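ABC transporter substrate-binding protein (Staphylococcus aureus subsp. aureus NCTC 8325, PDB 3UN6) probably serves as the substrate-binding component of an ABC-type import system and binds zinc, although its natural ligand is not established. Local coordinates at residues A[42-47]-A[193-198]; A[172-177]-A[189-194]; A[35-40]-A[86-91]. One frame throughout, in Å; residues are numbered along the deposited sequence.

Contact 1: residues A[42-47]-A[193-198]; sequences LPITHS and EPFGAL. With ZN (zinc ion), chain B.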
ATOM      1  N   LEU A  42      -1.173  -6.451   5.176  1.00 22.64           N
ATOM      2  CA  LEU A  42       0.171  -6.394   5.729  1.00 22.95           C
ATOM      3  C   LEU A  42       0.169  -5.239   6.746  1.00 23.28           C
ATOM      4  O   LEU A  42      -0.577  -4.233   6.536  1.00 24.37           O
ATOM      5  CB  LEU A  42       1.230  -6.175   4.650  1.00 22.38           C
ATOM      6  CG  LEU A  42       1.872  -7.408   3.998  1.00 24.35           C
ATOM      7  CD1 LEU A  42       0.891  -8.190   3.070  1.00 20.50           C
ATOM      8  CD2 LEU A  42       3.132  -6.948   3.215  1.00 21.79           C
ATOM      9  N   PRO A  43       0.995  -5.342   7.832  1.00 22.71           N
ATOM     10  CA  PRO A  43       1.055  -4.327   8.910  1.00 22.22           C
ATOM     11  C   PRO A  43       1.868  -3.070   8.529  1.00 23.20           C
ATOM     12  O   PRO A  43       2.912  -2.789   9.089  1.00 20.55           O
ATOM     13  CB  PRO A  43       1.712  -5.087  10.066  1.00 22.66           C
ATOM     14  CG  PRO A  43       2.658  -6.042   9.379  1.00 24.49           C
ATOM     15  CD  PRO A  43       1.987  -6.420   8.059  1.00 23.05           C
ATOM     16  N   ILE A  44       1.333  -2.326   7.571  1.00 22.57           N
ATOM     17  CA  ILE A  44       1.934  -1.119   7.061  1.00 21.94           C
ATOM     18  C   ILE A  44       0.868  -0.034   7.186  1.00 21.73           C
ATOM     19  O   ILE A  44      -0.314  -0.350   7.326  1.00 21.17           O
ATOM     20  CB  ILE A  44       2.316  -1.287   5.615  1.00 20.70           C
ATOM     21  CG1 ILE A  44       1.093  -1.761   4.798  1.00 18.83           C
ATOM     22  CG2 ILE A  44       3.486  -2.287   5.495  1.00 21.11           C
ATOM     23  CD1 ILE A  44       1.360  -1.948   3.306  1.00 17.43           C
ATOM     24  N   THR A  45       1.271   1.230   7.143  1.00 22.40           N
ATOM     25  CA  THR A  45       0.298   2.336   7.273  1.00 22.56           C
ATOM     26  C   THR A  45      -0.749   2.327   6.164  1.00 22.38           C
ATOM     27  O   THR A  45      -1.843   2.879   6.332  1.00 23.76           O
ATOM     28  CB  THR A  45       0.959   3.724   7.256  1.00 23.39           C
ATOM     29  OG1 THR A  45       1.522   3.983   5.963  1.00 23.84           O
ATOM     30  CG2 THR A  45       2.027   3.844   8.349  1.00 21.86           C
ATOM     31  N   HIS A  46      -0.436   1.689   5.045  1.00 20.92           N
ATOM     32  CA  HIS A  46      -1.367   1.672   3.941  1.00 21.84           C
ATOM     33  C   HIS A  46      -2.608   0.856   4.205  1.00 22.35           C
ATOM     34  O   HIS A  46      -3.593   0.987   3.474  1.00 23.38           O
ATOM     35  CB  HIS A  46      -0.705   1.211   2.641  1.00 20.92           C
ATOM     36  CG  HIS A  46       0.450   2.064   2.233  1.00 22.18           C
ATOM     37  ND1 HIS A  46       1.230   1.780   1.140  1.00 20.05           N
ATOM     38  CD2 HIS A  46       0.992   3.163   2.812  1.00 23.17           C
ATOM     39  CE1 HIS A  46       2.177   2.692   1.032  1.00 26.46           C
ATOM     40  NE2 HIS A  46       2.058   3.542   2.038  1.00 23.74           N
ATOM     41  N   SER A  47      -2.579   0.040   5.252  1.00 22.07           N
ATOM     42  CA  SER A  47      -3.728  -0.785   5.588  1.00 21.67           C
ATOM     43  C   SER A  47      -4.386  -0.384   6.890  1.00 22.83           C
ATOM     44  O   SER A  47      -5.332  -1.036   7.308  1.00 24.86           O
ATOM     45  CB  SER A  47      -3.276  -2.264   5.693  1.00 22.02           C
ATOM     46  OG  SER A  47      -2.556  -2.469   6.891  1.00 26.30           O
ATOM     47  N   GLU A 193       5.701   2.842   4.971  1.00 21.19           N
ATOM     48  CA  GLU A 193       6.048   2.924   6.379  1.00 23.15           C
ATOM     49  C   GLU A 193       5.209   1.839   7.050  1.00 22.30           C
ATOM     50  O   GLU A 193       4.182   1.432   6.505  1.00 21.24           O
ATOM     51  CB  GLU A 193       5.762   4.302   6.929  1.00 25.34           C
ATOM     52  CG  GLU A 193       6.714   5.381   6.398  1.00 29.59           C
ATOM     53  CD  GLU A 193       8.179   5.232   6.879  1.00 36.34           C
ATOM     54  OE1 GLU A 193       8.636   4.103   7.158  1.00 34.64           O
ATOM     55  OE2 GLU A 193       8.889   6.266   6.942  1.00 40.02           O
ATOM     56  N   PRO A 194       5.637   1.360   8.228  1.00 21.77           N
ATOM     57  CA  PRO A 194       6.749   1.804   9.023  1.00 22.78           C
ATOM     58  C   PRO A 194       8.101   1.167   8.716  1.00 23.29           C
ATOM     59  O   PRO A 194       9.019   1.355   9.489  1.00 23.01           O
ATOM     60  CB  PRO A 194       6.310   1.396  10.421  1.00 23.17           C
ATOM     61  CG  PRO A 194       5.602   0.100  10.191  1.00 22.43           C
ATOM     62  CD  PRO A 194       4.994   0.184   8.833  1.00 23.99           C
ATOM     63  N   PHE A 195       8.243   0.493   7.580  1.00 23.68           N
ATOM     64  CA  PHE A 195       9.488  -0.222   7.304  1.00 24.97           C
ATOM     65  C   PHE A 195      10.691   0.639   6.941  1.00 26.13           C
ATOM     66  O   PHE A 195      11.815   0.157   6.961  1.00 28.59           O
ATOM     67  CB  PHE A 195       9.227  -1.437   6.400  1.00 25.47           C
ATOM     68  CG  PHE A 195       8.370  -2.454   7.086  1.00 24.76           C
ATOM     69  CD1 PHE A 195       8.921  -3.260   8.098  1.00 27.13           C
ATOM     70  CD2 PHE A 195       7.007  -2.498   6.863  1.00 23.01           C
ATOM     71  CE1 PHE A 195       8.137  -4.162   8.813  1.00 29.67           C
ATOM     72  CE2 PHE A 195       6.191  -3.417   7.574  1.00 25.58           C
ATOM     73  CZ  PHE A 195       6.774  -4.241   8.565  1.00 27.45           C
ATOM     74  N   GLY A 196      10.468   1.925   6.682  1.00 26.03           N
ATOM     75  CA  GLY A 196      11.579   2.849   6.461  1.00 26.18           C
ATOM     76  C   GLY A 196      12.046   3.344   7.818  1.00 27.63           C
ATOM     77  O   GLY A 196      13.238   3.268   8.157  1.00 26.17           O
ATOM     78  N   ALA A 197      11.092   3.835   8.611  1.00 26.58           N
ATOM     79  CA  ALA A 197      11.394   4.317   9.935  1.00 27.29           C
ATOM     80  C   ALA A 197      12.089   3.198  10.720  1.00 28.95           C
ATOM     81  O   ALA A 197      13.033   3.455  11.459  1.00 28.49           O
ATOM     82  CB  ALA A 197      10.126   4.767  10.637  1.00 27.67           C
ATOM     83  N   LEU A 198      11.639   1.952  10.538  1.00 27.86           N
ATOM     84  CA  LEU A 198      12.253   0.824  11.244  1.00 29.16           C
ATOM     85  C   LEU A 198      13.711   0.661  10.796  1.00 31.36           C
ATOM     86  O   LEU A 198      14.582   0.408  11.624  1.00 31.09           O
ATOM     87  CB  LEU A 198      11.470  -0.473  11.024  1.00 28.93           C
ATOM     88  CG  LEU A 198      11.935  -1.673  11.840  1.00 27.65           C
ATOM     89  CD1 LEU A 198      11.835  -1.403  13.340  1.00 27.75           C
ATOM     90  CD2 LEU A 198      11.143  -2.942  11.459  1.00 24.71           C
TER
HETATM   91 ZN    ZN B 325       1.118   0.332  -0.388  1.00 23.00          ZN
HETATM   92  O   HOH W   1       2.957  -1.072   0.207  1.00 17.68           O
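Thr45 N-H meets the carbonyl of a cis peptide, the one joining Glu193 to Pro194, in the single hydrogen bond between these two segments. Thr45 N donates to Glu193 O at 3.0 Å in a nearly straight bond (166° at the hydrogen), coming in 35° from the carbonyl plane. Ile44 leans on the same carbonyl through CB, and its CG2 branch, anti to the carbonyl carbon and beside the backbone N, reaches the edge of the Phe195 ring. There CG2 lies close to the ring plane, 3.6 Å from CE2, and the two side chains cross at about a right angle. Pro43, the centre of an inverse gamma turn, offers its carbonyl: its O lies 3.6 Å from Pro194 CD. The Glu193 side chain bends forward over the residues that follow it, where OE1 accepts from Gly196 N and, on the syn side, from Ala197 N. Thr45 OG1 instead bonds to Thr279 OG1. One residue further on, His46 ND1 binds a zinc ion at 2.1 Å, with a water at 2.4 Å and Cys220 and Cys221 as the other protein ligands. A loop following strand 36-41 thus meets the chain leading into helix 195-201 beside a His-Cys-Cys zinc site, consistent with the inter-lobe cleft of a periplasmic-binding-protein fold.

Contact 2: residues A[172-177]-A[189-194]; sequences MSPAEM and YSVAEP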
HETATM    1  N   MSE A 172      11.328  -8.578  -2.021  1.00 27.72           N
HETATM    2  CA  MSE A 172      11.406  -9.144  -0.684  1.00 29.23           C
HETATM    3  C   MSE A 172      10.284  -8.599   0.185  1.00 27.63           C
HETATM    4  O   MSE A 172       9.647  -7.621  -0.159  1.00 26.96           O
HETATM    5  CB  MSE A 172      12.770  -8.879  -0.051  1.00 29.40           C
HETATM    6  CG  MSE A 172      13.093  -7.421   0.152  1.00 32.36           C
HETATM    7 SE   MSE A 172      14.940  -7.229   0.832  1.00 41.27          SE
HETATM    8  CE  MSE A 172      15.921  -7.911  -0.725  1.00 39.31           C
ATOM      9  N   SER A 173      10.004  -9.274   1.285  1.00 29.06           N
ATOM     10  CA  SER A 173       8.969  -8.791   2.192  1.00 29.28           C
ATOM     11  C   SER A 173       9.458  -7.503   2.868  1.00 27.48           C
ATOM     12  O   SER A 173      10.652  -7.311   3.077  1.00 26.03           O
ATOM     13  CB  SER A 173       8.634  -9.846   3.247  1.00 31.01           C
ATOM     14  OG  SER A 173       9.784 -10.184   3.972  1.00 36.94           O
ATOM     15  N   PRO A 174       8.535  -6.597   3.181  1.00 26.46           N
ATOM     16  CA  PRO A 174       8.910  -5.358   3.854  1.00 26.35           C
ATOM     17  C   PRO A 174       9.728  -5.588   5.131  1.00 28.48           C
ATOM     18  O   PRO A 174      10.776  -4.937   5.309  1.00 27.51           O
ATOM     19  CB  PRO A 174       7.545  -4.723   4.177  1.00 26.48           C
ATOM     20  CG  PRO A 174       6.650  -5.255   3.098  1.00 25.11           C
ATOM     21  CD  PRO A 174       7.100  -6.647   2.862  1.00 26.34           C
ATOM     22  N   ALA A 175       9.282  -6.524   5.988  1.00 28.35           N
ATOM     23  CA  ALA A 175       9.964  -6.816   7.265  1.00 29.66           C
ATOM     24  C   ALA A 175      11.424  -7.266   7.112  1.00 30.31           C
ATOM     25  O   ALA A 175      12.209  -7.192   8.059  1.00 32.41           O
ATOM     26  CB  ALA A 175       9.181  -7.887   8.073  1.00 29.68           C
ATOM     27  N   GLU A 176      11.774  -7.762   5.941  1.00 30.25           N
ATOM     28  CA  GLU A 176      13.132  -8.245   5.685  1.00 30.32           C
ATOM     29  C   GLU A 176      14.083  -7.158   5.200  1.00 29.03           C
ATOM     30  O   GLU A 176      15.290  -7.373   5.133  1.00 28.06           O
ATOM     31  CB  GLU A 176      13.079  -9.362   4.634  1.00 32.31           C
ATOM     32  CG  GLU A 176      12.474 -10.650   5.132  1.00 37.32           C
ATOM     33  CD  GLU A 176      12.412 -11.767   4.072  1.00 47.42           C
ATOM     34  OE1 GLU A 176      12.254 -11.468   2.861  1.00 45.03           O
ATOM     35  OE2 GLU A 176      12.501 -12.964   4.476  1.00 53.26           O
HETATM   36  N   MSE A 177      13.554  -5.982   4.863  1.00 28.24           N
HETATM   37  CA  MSE A 177      14.385  -4.930   4.272  1.00 27.55           C
HETATM   38  C   MSE A 177      15.430  -4.304   5.195  1.00 29.05           C
HETATM   39  O   MSE A 177      16.575  -4.124   4.781  1.00 29.83           O
HETATM   40  CB  MSE A 177      13.505  -3.883   3.592  1.00 27.55           C
HETATM   41  CG  MSE A 177      12.808  -4.467   2.346  1.00 27.38           C
HETATM   42 SE   MSE A 177      11.606  -3.205   1.599  1.00 30.29          SE
HETATM   43  CE  MSE A 177      10.744  -4.365   0.207  1.00 23.29           C
ATOM     44  N   TYR A 189      16.186   0.642  -0.391  1.00 23.40           N
ATOM     45  CA  TYR A 189      14.913   0.043  -0.652  1.00 23.20           C
ATOM     46  C   TYR A 189      13.811   1.077  -0.657  1.00 22.61           C
ATOM     47  O   TYR A 189      14.016   2.239  -0.258  1.00 23.46           O
ATOM     48  CB  TYR A 189      14.612  -1.089   0.345  1.00 23.15           C
ATOM     49  CG  TYR A 189      14.533  -0.726   1.841  1.00 22.42           C
ATOM     50  CD1 TYR A 189      13.361  -0.203   2.401  1.00 23.09           C
ATOM     51  CD2 TYR A 189      15.591  -1.008   2.693  1.00 24.54           C
ATOM     52  CE1 TYR A 189      13.281   0.090   3.754  1.00 19.56           C
ATOM     53  CE2 TYR A 189      15.524  -0.728   4.042  1.00 27.97           C
ATOM     54  CZ  TYR A 189      14.365  -0.176   4.569  1.00 26.41           C
ATOM     55  OH  TYR A 189      14.311   0.077   5.911  1.00 27.67           O
ATOM     56  N   SER A 190      12.668   0.667  -1.185  1.00 21.73           N
ATOM     57  CA  SER A 190      11.494   1.495  -1.192  1.00 21.03           C
ATOM     58  C   SER A 190      10.330   0.650  -0.658  1.00 21.69           C
ATOM     59  O   SER A 190      10.144  -0.476  -1.087  1.00 21.58           O
ATOM     60  CB  SER A 190      11.220   2.003  -2.590  1.00 22.09           C
ATOM     61  OG  SER A 190      10.121   2.869  -2.567  1.00 20.81           O
ATOM     62  N   VAL A 191       9.537   1.208   0.259  1.00 21.46           N
ATOM     63  CA  VAL A 191       8.486   0.453   0.909  1.00 19.52           C
ATOM     64  C   VAL A 191       7.553   1.393   1.645  1.00 19.95           C
ATOM     65  O   VAL A 191       7.833   2.592   1.750  1.00 18.26           O
ATOM     66  CB  VAL A 191       9.106  -0.518   1.922  1.00 20.74           C
ATOM     67  CG1 VAL A 191       9.783   0.290   3.069  1.00 19.08           C
ATOM     68  CG2 VAL A 191       8.067  -1.504   2.457  1.00 21.44           C
ATOM     69  N   ALA A 192       6.412   0.862   2.098  1.00 20.17           N
ATOM     70  CA  ALA A 192       5.482   1.656   2.878  1.00 20.16           C
ATOM     71  C   ALA A 192       6.016   1.758   4.292  1.00 20.60           C
ATOM     72  O   ALA A 192       6.703   0.853   4.772  1.00 19.80           O
ATOM     73  CB  ALA A 192       4.098   1.002   2.901  1.00 20.39           C
ATOM     74  N   GLU A 193       5.701   2.842   4.971  1.00 21.19           N
ATOM     75  CA  GLU A 193       6.048   2.924   6.379  1.00 23.15           C
ATOM     76  C   GLU A 193       5.209   1.839   7.050  1.00 22.30           C
ATOM     77  O   GLU A 193       4.182   1.432   6.505  1.00 21.24           O
ATOM     78  CB  GLU A 193       5.762   4.302   6.929  1.00 25.34           C
ATOM     79  CG  GLU A 193       6.714   5.381   6.398  1.00 29.59           C
ATOM     80  CD  GLU A 193       8.179   5.232   6.879  1.00 36.34           C
ATOM     81  OE1 GLU A 193       8.636   4.103   7.158  1.00 34.64           O
ATOM     82  OE2 GLU A 193       8.889   6.266   6.942  1.00 40.02           O
ATOM     83  N   PRO A 194       5.637   1.360   8.228  1.00 21.77           N
ATOM     84  CA  PRO A 194       6.749   1.804   9.023  1.00 22.78           C
ATOM     85  C   PRO A 194       8.101   1.167   8.716  1.00 23.29           C
ATOM     86  O   PRO A 194       9.019   1.355   9.489  1.00 23.01           O
ATOM     87  CB  PRO A 194       6.310   1.396  10.421  1.00 23.17           C
ATOM     88  CG  PRO A 194       5.602   0.100  10.191  1.00 22.43           C
ATOM     89  CD  PRO A 194       4.994   0.184   8.833  1.00 23.99           C
TER
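Met177, a selenomethionine, lies across Tyr189 in a Met-aromatic contact that packs the start of helix 177-182 against strand 188-192, in the mixed sheet of this PBP-clan fold. Two parts of the side chain do the work. CB sits over the middle of one ring face, 3.6 Å from the centroid and only 7° off the ring normal, a CH-pi contact. Beyond it, CG and a chi2 of 175° carry SE to the CD1 side of the ring; there it stands 4.3 Å from the centroid, an oblique approach. On the strand, the Tyr189 chi1 of 61° puts CG between the backbone N and the carbonyl carbon, and the ring's OH bonds to Phe195 O. The selenium also meets Val191, two residues along the strand, where it lies 3.7 Å from CB, and the two side chains slide past each other in opposite directions. Ser190, between Tyr189 and Val191, points its CB away from Met177 and sends OG to Val119 O. Val191 CG2 also meets Pro174 CB, 3.7 Å away.

Contact 3: residues A[35-40]-A[86-91]; sequences QVIKIG and RIDGAS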
ATOM      1  N   GLN A  35     -23.134 -12.333   8.756  1.00 48.97           N
ATOM      2  CA  GLN A  35     -22.096 -12.430   7.719  1.00 46.71           C
ATOM      3  C   GLN A  35     -20.684 -11.960   8.123  1.00 44.26           C
ATOM      4  O   GLN A  35     -20.492 -10.821   8.547  1.00 42.98           O
ATOM      5  CB  GLN A  35     -22.557 -11.620   6.498  1.00 46.67           C
ATOM      6  CG  GLN A  35     -21.670 -11.681   5.273  1.00 46.74           C
ATOM      7  CD  GLN A  35     -21.787 -12.980   4.506  1.00 51.62           C
ATOM      8  OE1 GLN A  35     -22.456 -13.922   4.932  1.00 54.38           O
ATOM      9  NE2 GLN A  35     -21.135 -13.033   3.355  1.00 55.52           N
ATOM     10  N   VAL A  36     -19.707 -12.844   7.943  1.00 41.55           N
ATOM     11  CA  VAL A  36     -18.318 -12.559   8.261  1.00 39.86           C
ATOM     12  C   VAL A  36     -17.565 -12.157   6.997  1.00 36.96           C
ATOM     13  O   VAL A  36     -17.617 -12.864   5.997  1.00 36.43           O
ATOM     14  CB  VAL A  36     -17.611 -13.801   8.862  1.00 40.43           C
ATOM     15  CG1 VAL A  36     -16.148 -13.486   9.177  1.00 39.95           C
ATOM     16  CG2 VAL A  36     -18.346 -14.291  10.117  1.00 42.12           C
ATOM     17  N   ILE A  37     -16.910 -11.007   7.037  1.00 33.39           N
ATOM     18  CA  ILE A  37     -16.086 -10.550   5.931  1.00 32.11           C
ATOM     19  C   ILE A  37     -14.661 -10.676   6.412  1.00 29.23           C
ATOM     20  O   ILE A  37     -14.306 -10.104   7.443  1.00 27.62           O
ATOM     21  CB  ILE A  37     -16.354  -9.075   5.555  1.00 31.46           C
ATOM     22  CG1 ILE A  37     -17.839  -8.858   5.269  1.00 36.00           C
ATOM     23  CG2 ILE A  37     -15.528  -8.679   4.357  1.00 31.78           C
ATOM     24  CD1 ILE A  37     -18.203  -7.421   4.957  1.00 40.06           C
ATOM     25  N   LYS A  38     -13.861 -11.450   5.683  1.00 27.63           N
ATOM     26  CA  LYS A  38     -12.433 -11.630   5.994  1.00 27.25           C
ATOM     27  C   LYS A  38     -11.602 -10.786   5.046  1.00 25.14           C
ATOM     28  O   LYS A  38     -11.656 -10.980   3.815  1.00 24.14           O
ATOM     29  CB  LYS A  38     -11.994 -13.078   5.794  1.00 27.69           C
ATOM     30  CG  LYS A  38     -12.408 -14.102   6.808  1.00 30.14           C
ATOM     31  CD  LYS A  38     -11.610 -15.412   6.486  1.00 34.56           C
ATOM     32  CE  LYS A  38     -11.670 -16.486   7.558  1.00 42.37           C
ATOM     33  NZ  LYS A  38     -12.953 -17.228   7.625  1.00 44.92           N
ATOM     34  N   ILE A  39     -10.793  -9.888   5.591  1.00 23.40           N
ATOM     35  CA  ILE A  39      -9.997  -9.004   4.764  1.00 22.77           C
ATOM     36  C   ILE A  39      -8.551  -9.131   5.125  1.00 23.20           C
ATOM     37  O   ILE A  39      -8.172  -9.046   6.315  1.00 25.40           O
ATOM     38  CB  ILE A  39     -10.386  -7.516   4.939  1.00 21.65           C
ATOM     39  CG1 ILE A  39     -11.871  -7.273   4.663  1.00 23.22           C
ATOM     40  CG2 ILE A  39      -9.508  -6.624   4.053  1.00 21.64           C
ATOM     41  CD1 ILE A  39     -12.328  -7.452   3.222  1.00 20.27           C
ATOM     42  N   GLY A  40      -7.730  -9.323   4.103  1.00 23.27           N
ATOM     43  CA  GLY A  40      -6.293  -9.489   4.279  1.00 22.95           C
ATOM     44  C   GLY A  40      -5.462  -8.217   4.234  1.00 22.95           C
ATOM     45  O   GLY A  40      -5.792  -7.266   3.516  1.00 22.72           O
ATOM     46  N   ARG A  86      -9.912 -17.616   0.319  1.00 25.91           N
ATOM     47  CA  ARG A  86      -9.791 -17.815   1.759  1.00 27.39           C
ATOM     48  C   ARG A  86      -9.994 -16.485   2.519  1.00 27.18           C
ATOM     49  O   ARG A  86     -10.272 -16.489   3.719  1.00 27.07           O
ATOM     50  CB  ARG A  86      -8.493 -18.522   2.105  1.00 28.10           C
ATOM     51  CG  ARG A  86      -8.537 -19.965   1.652  1.00 31.05           C
ATOM     52  CD  ARG A  86      -7.244 -20.692   1.899  1.00 36.50           C
ATOM     53  NE  ARG A  86      -7.239 -22.033   1.301  1.00 38.50           N
ATOM     54  CZ  ARG A  86      -7.810 -23.115   1.831  1.00 39.61           C
ATOM     55  NH1 ARG A  86      -8.494 -23.041   2.967  1.00 43.28           N
ATOM     56  NH2 ARG A  86      -7.715 -24.282   1.202  1.00 42.34           N
ATOM     57  N   ILE A  87      -9.848 -15.369   1.796  1.00 26.52           N
ATOM     58  CA  ILE A  87     -10.222 -14.052   2.280  1.00 25.63           C
ATOM     59  C   ILE A  87     -11.168 -13.475   1.222  1.00 25.08           C
ATOM     60  O   ILE A  87     -11.138 -13.865   0.055  1.00 26.90           O
ATOM     61  CB  ILE A  87      -9.040 -13.091   2.587  1.00 25.18           C
ATOM     62  CG1 ILE A  87      -8.187 -12.828   1.339  1.00 24.02           C
ATOM     63  CG2 ILE A  87      -8.180 -13.645   3.728  1.00 26.48           C
ATOM     64  CD1 ILE A  87      -6.943 -11.984   1.614  1.00 21.79           C
ATOM     65  N   ASP A  88     -12.051 -12.596   1.667  1.00 25.76           N
ATOM     66  CA  ASP A  88     -13.078 -11.969   0.831  1.00 26.03           C
ATOM     67  C   ASP A  88     -12.610 -10.684   0.136  1.00 24.19           C
ATOM     68  O   ASP A  88     -13.260 -10.182  -0.782  1.00 24.85           O
ATOM     69  CB  ASP A  88     -14.257 -11.624   1.745  1.00 26.15           C
ATOM     70  CG  ASP A  88     -14.867 -12.844   2.378  1.00 33.52           C
ATOM     71  OD1 ASP A  88     -15.394 -13.696   1.606  1.00 35.09           O
ATOM     72  OD2 ASP A  88     -14.839 -12.956   3.636  1.00 36.83           O
ATOM     73  N   GLY A  89     -11.523 -10.122   0.639  1.00 23.84           N
ATOM     74  CA  GLY A  89     -10.957  -8.896   0.106  1.00 23.07           C
ATOM     75  C   GLY A  89      -9.621  -8.629   0.764  1.00 22.49           C
ATOM     76  O   GLY A  89      -9.097  -9.465   1.528  1.00 23.18           O
ATOM     77  N   ALA A  90      -9.061  -7.459   0.494  1.00 20.89           N
ATOM     78  CA  ALA A  90      -7.745  -7.142   1.004  1.00 21.27           C
ATOM     79  C   ALA A  90      -7.308  -5.722   0.700  1.00 20.60           C
ATOM     80  O   ALA A  90      -7.813  -5.104  -0.234  1.00 20.27           O
ATOM     81  CB  ALA A  90      -6.732  -8.094   0.360  1.00 20.71           C
ATOM     82  N   SER A  91      -6.396  -5.201   1.528  1.00 21.62           N
ATOM     83  CA  SER A  91      -5.700  -3.936   1.219  1.00 21.75           C
ATOM     84  C   SER A  91      -4.445  -4.435   0.502  1.00 20.89           C
ATOM     85  O   SER A  91      -3.700  -5.236   1.064  1.00 20.68           O
ATOM     86  CB  SER A  91      -5.334  -3.155   2.484  1.00 22.47           C
ATOM     87  OG  SER A  91      -4.740  -1.918   2.145  1.00 23.32           O
TER
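Strands 36-40 and 89-91 run parallel at an angle of 34°, 4.3 Å apart at closest approach, with Ile39 bridged to Gly89 and Gly40 to Ala90. Gly40 N bonds to Gly89 O and Ser91 N to Gly40 O, while Lys38 O accepts two neighbouring amides, Asp88 N at 2.7 Å and Gly89 N at 3.3 Å, both in the carbonyl plane. The Asp88 side chain carries the pairing back toward the start of strand 36-41: its OD2 accepts the N-H of Lys38 at an N-to-O distance of 2.7 Å, almost straight at 172°, through the anti lone pair. Its CB meanwhile nears Ile37 CG2, the two side chains crossing at about a right angle. Lys38 brings CD to 3.3 Å from Arg86 O. Beside Gly89, Ile39 spreads both branches over the neighbouring strand: CG2, anti to the backbone N, meets Ala90 CA, and CD1 lies 3.7 Å from Gly89 CA. Ile87 sends CD1 to Gly40 CA at the same distance. Both CD1 atoms thus lie against a glycine of the other segment, close to its bare backbone. Lys38 NZ stays 6.1 Å from Asp88 OD2, so any attraction between the charges is probably weak, and the Lys38 side chain also touches Glu68. The carboxylate is therefore spent on a backbone amide, lengthening the strand pairing by one bond.

How the contacts relate
Contacts 1 and 2 are neighbours, their centres 7 Å apart, and share Glu193 and Pro194, where strand 188-192 passes into helix 195-201. They touch again where His46 CE1 lies 3.2 Å from Ala192 CB and where the Phe195 ring packs on Pro174. Contact 3 belongs to the other sheet, with its centre 20 Å from contact 1 and 23 Å from contact 2, yet strand 36-41 leads straight into the 42-47 loop, and Ser91 OG lies 3.4 Å from His46 O. His46 binds one zinc ion; the side chain of Val191 in contact 2 is about 4 Å from a second bound zinc ion, and that of Ser91 about 4 Å from the side chain of Cys221.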